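Local coordinates for putative exported protein (Bacteroides fragilis, PDB 3FZX) that is of uncharacterised function but binds calcium ions and, with its YmcC-like beta-barrel fold, may bind lipid after export, at residues A[22-27]-A[210-215]. Sequence-based numbering, arbitrary orientation.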
ATOM      1  N   ASN A  22     -11.146  21.374   2.737  1.00 33.42           N
ATOM      2  CA  ASN A  22     -10.316  22.545   3.021  1.00 33.63           C
ATOM      3  C   ASN A  22      -9.473  22.309   4.271  1.00 33.20           C
ATOM      4  O   ASN A  22      -9.952  21.662   5.218  1.00 31.55           O
ATOM      5  CB  ASN A  22     -11.188  23.806   3.204  1.00 33.55           C
ATOM      6  CG  ASN A  22     -11.684  24.366   1.890  1.00 31.85           C
ATOM      7  OD1 ASN A  22     -11.400  23.835   0.820  1.00 34.51           O
ATOM      8  ND2 ASN A  22     -12.410  25.455   1.964  1.00 31.37           N
ATOM      9  N   CYS A  23      -8.246  22.860   4.271  1.00 30.03           N
ATOM     10  CA  CYS A  23      -7.305  22.758   5.403  1.00 30.32           C
ATOM     11  C   CYS A  23      -7.057  24.104   6.011  1.00 30.50           C
ATOM     12  O   CYS A  23      -6.818  25.057   5.269  1.00 31.15           O
ATOM     13  CB  CYS A  23      -5.967  22.214   4.921  1.00 30.48           C
ATOM     14  SG  CYS A  23      -6.193  20.611   4.110  1.00 38.69           S
ATOM     15  N   TYR A  24      -7.064  24.151   7.348  1.00 29.08           N
ATOM     16  CA  TYR A  24      -6.965  25.391   8.106  1.00 31.71           C
ATOM     17  C   TYR A  24      -5.878  25.355   9.196  1.00 33.36           C
ATOM     18  O   TYR A  24      -5.595  24.292   9.763  1.00 30.65           O
ATOM     19  CB  TYR A  24      -8.317  25.709   8.795  1.00 30.12           C
ATOM     20  CG  TYR A  24      -9.493  25.738   7.845  1.00 32.79           C
ATOM     21  CD1 TYR A  24      -9.831  26.909   7.164  1.00 27.75           C
ATOM     22  CD2 TYR A  24     -10.284  24.590   7.633  1.00 33.78           C
ATOM     23  CE1 TYR A  24     -10.906  26.936   6.262  1.00 29.84           C
ATOM     24  CE2 TYR A  24     -11.358  24.614   6.760  1.00 33.62           C
ATOM     25  CZ  TYR A  24     -11.664  25.792   6.070  1.00 34.63           C
ATOM     26  OH  TYR A  24     -12.696  25.833   5.165  1.00 27.92           O
ATOM     27  N   THR A  25      -5.320  26.547   9.491  1.00 34.17           N
ATOM     28  CA  THR A  25      -4.481  26.775  10.655  1.00 31.81           C
ATOM     29  C   THR A  25      -5.416  26.776  11.861  1.00 34.07           C
ATOM     30  O   THR A  25      -6.667  26.921  11.732  1.00 32.75           O
ATOM     31  CB  THR A  25      -3.696  28.151  10.616  1.00 33.48           C
ATOM     32  OG1 THR A  25      -4.576  29.278  10.874  1.00 36.86           O
ATOM     33  CG2 THR A  25      -2.956  28.351   9.304  1.00 26.17           C
ATOM     34  N   ALA A  26      -4.815  26.646  13.037  1.00 33.80           N
ATOM     35  CA  ALA A  26      -5.537  26.707  14.309  1.00 34.00           C
ATOM     36  C   ALA A  26      -6.315  27.996  14.459  1.00 35.29           C
ATOM     37  O   ALA A  26      -7.227  28.045  15.250  1.00 35.68           O
ATOM     38  CB  ALA A  26      -4.561  26.576  15.497  1.00 30.57           C
ATOM     39  N   ASP A  27      -5.917  29.053  13.750  1.00 36.99           N
ATOM     40  CA  ASP A  27      -6.654  30.327  13.758  1.00 38.88           C
ATOM     41  C   ASP A  27      -7.710  30.495  12.657  1.00 35.98           C
ATOM     42  O   ASP A  27      -8.248  31.586  12.468  1.00 35.15           O
ATOM     43  CB  ASP A  27      -5.663  31.495  13.773  1.00 39.74           C
ATOM     44  CG  ASP A  27      -5.018  31.675  15.138  1.00 48.16           C
ATOM     45  OD1 ASP A  27      -5.650  31.304  16.159  1.00 56.79           O
ATOM     46  OD2 ASP A  27      -3.876  32.180  15.196  1.00 65.41           O
ATOM     47  N   TYR A 210      -6.662  21.823  11.266  1.00 30.26           N
ATOM     48  CA  TYR A 210      -7.839  21.024  11.062  1.00 31.91           C
ATOM     49  C   TYR A 210      -8.294  21.124   9.611  1.00 32.74           C
ATOM     50  O   TYR A 210      -7.906  22.064   8.873  1.00 33.45           O
ATOM     51  CB  TYR A 210      -8.940  21.422  12.033  1.00 30.87           C
ATOM     52  CG  TYR A 210      -9.494  22.811  11.858  1.00 35.43           C
ATOM     53  CD1 TYR A 210      -8.866  23.901  12.448  1.00 37.07           C
ATOM     54  CD2 TYR A 210     -10.676  23.031  11.148  1.00 34.77           C
ATOM     55  CE1 TYR A 210      -9.365  25.153  12.317  1.00 30.49           C
ATOM     56  CE2 TYR A 210     -11.197  24.318  11.004  1.00 33.11           C
ATOM     57  CZ  TYR A 210     -10.522  25.358  11.600  1.00 36.83           C
ATOM     58  OH  TYR A 210     -10.961  26.619  11.487  1.00 32.46           O
ATOM     59  N   SER A 211      -9.091  20.144   9.206  1.00 31.19           N
ATOM     60  CA  SER A 211      -9.671  20.127   7.883  1.00 32.52           C
ATOM     61  C   SER A 211     -11.150  19.765   7.980  1.00 33.80           C
ATOM     62  O   SER A 211     -11.571  19.084   8.919  1.00 32.48           O
ATOM     63  CB  SER A 211      -8.898  19.157   6.986  1.00 34.97           C
ATOM     64  OG  SER A 211      -9.223  17.815   7.275  1.00 38.08           O
ATOM     65  N   VAL A 212     -11.941  20.269   7.028  1.00 34.49           N
ATOM     66  CA  VAL A 212     -13.384  20.088   6.989  1.00 34.11           C
ATOM     67  C   VAL A 212     -13.822  19.884   5.534  1.00 35.70           C
ATOM     68  O   VAL A 212     -13.383  20.593   4.622  1.00 35.09           O
ATOM     69  CB  VAL A 212     -14.138  21.334   7.555  1.00 34.96           C
ATOM     70  CG1 VAL A 212     -15.643  21.063   7.669  1.00 31.64           C
ATOM     71  CG2 VAL A 212     -13.563  21.749   8.918  1.00 32.62           C
ATOM     72  N   LEU A 213     -14.684  18.902   5.324  1.00 36.97           N
ATOM     73  CA  LEU A 213     -15.324  18.660   4.036  1.00 35.48           C
ATOM     74  C   LEU A 213     -15.990  19.948   3.574  1.00 34.97           C
ATOM     75  O   LEU A 213     -16.741  20.570   4.318  1.00 34.52           O
ATOM     76  CB  LEU A 213     -16.382  17.557   4.179  1.00 35.23           C
ATOM     77  CG  LEU A 213     -17.155  17.154   2.908  1.00 38.15           C
ATOM     78  CD1 LEU A 213     -16.240  16.603   1.861  1.00 27.46           C
ATOM     79  CD2 LEU A 213     -18.273  16.179   3.300  1.00 33.90           C
ATOM     80  N   GLU A 214     -15.700  20.340   2.343  1.00 32.70           N
ATOM     81  CA  GLU A 214     -16.169  21.591   1.783  1.00 32.08           C
ATOM     82  C   GLU A 214     -17.213  21.396   0.673  1.00 33.22           C
ATOM     83  O   GLU A 214     -18.138  22.180   0.567  1.00 32.77           O
ATOM     84  CB  GLU A 214     -14.944  22.370   1.248  1.00 31.67           C
ATOM     85  CG  GLU A 214     -15.236  23.660   0.472  1.00 31.71           C
ATOM     86  CD  GLU A 214     -15.859  24.748   1.309  1.00 35.16           C
ATOM     87  OE1 GLU A 214     -15.825  24.630   2.544  1.00 36.36           O
ATOM     88  OE2 GLU A 214     -16.334  25.753   0.736  1.00 39.50           O
ATOM     89  N   ARG A 215     -17.063  20.375  -0.165  1.00 34.90           N
ATOM     90  CA  ARG A 215     -17.966  20.205  -1.297  1.00 35.19           C
ATOM     91  C   ARG A 215     -17.999  18.756  -1.814  1.00 35.28           C
ATOM     92  O   ARG A 215     -16.962  18.088  -1.847  1.00 35.21           O
ATOM     93  CB  ARG A 215     -17.507  21.144  -2.432  1.00 35.58           C
ATOM     94  CG  ARG A 215     -18.446  21.236  -3.621  1.00 40.48           C
ATOM     95  CD  ARG A 215     -17.835  21.980  -4.802  1.00 39.44           C
ATOM     96  NE  ARG A 215     -18.726  21.915  -5.969  1.00 54.20           N
ATOM     97  CZ  ARG A 215     -18.447  22.350  -7.208  1.00 60.42           C
ATOM     98  NH1 ARG A 215     -17.273  22.913  -7.497  1.00 63.87           N
ATOM     99  NH2 ARG A 215     -19.357  22.216  -8.176  1.00 56.52           N
TER
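The rings of Y24 and Y210, opposed in a hydrogen-bonded antiparallel pair, are nearly parallel yet scarcely overlap: their planes differ by 24°, but the centroids stand 5.1 Å apart. Instead, CB of Y24 sits over one face of the Y210 ring, 3.8 Å from its centroid, in a CH-pi contact, and CD2 of Y24 approaches CE2 of Y210 to 3.5 Å. Y210 reaches this place because its CG lies between the backbone N and the carbonyl carbon (chi1 65°), whereas Y24 swings its ring back along its own strand toward N22, with CE2 passing 4.2 Å from CG2 of V212. There N22 donates from ND2 to OH of Y24 at 3.2 Å, with the hydroxyl oxygen in the amide plane, so the phenol tip is tethered while the ring supplies apolar surface. The chain of E214 packs beside this amide, its carboxylate plane only 9° from that of N22, though OE1 stays 3.6 Å from ND2. V212, compact and apolar, also sets CG2 at the edge of the Y210 ring and touches R197. On the other face of the sheet, C23 and S211 form the non-hydrogen-bonded pair; S211, small, polar and buried, has its hydroxyl hydrogen-bonded to S198 OG and R21 NE. Reciprocal backbone bonds join N22 with V212 and Y24 with Y210, the shortest running 2.7 Å from Y24 N to Y210 O. A classic beta bulge at E214 and R215 faces T20. Four backbone bonds thus close the barrel between strands 18-25 and 207-217, the partly exposed tyrosines and amide lying along the join.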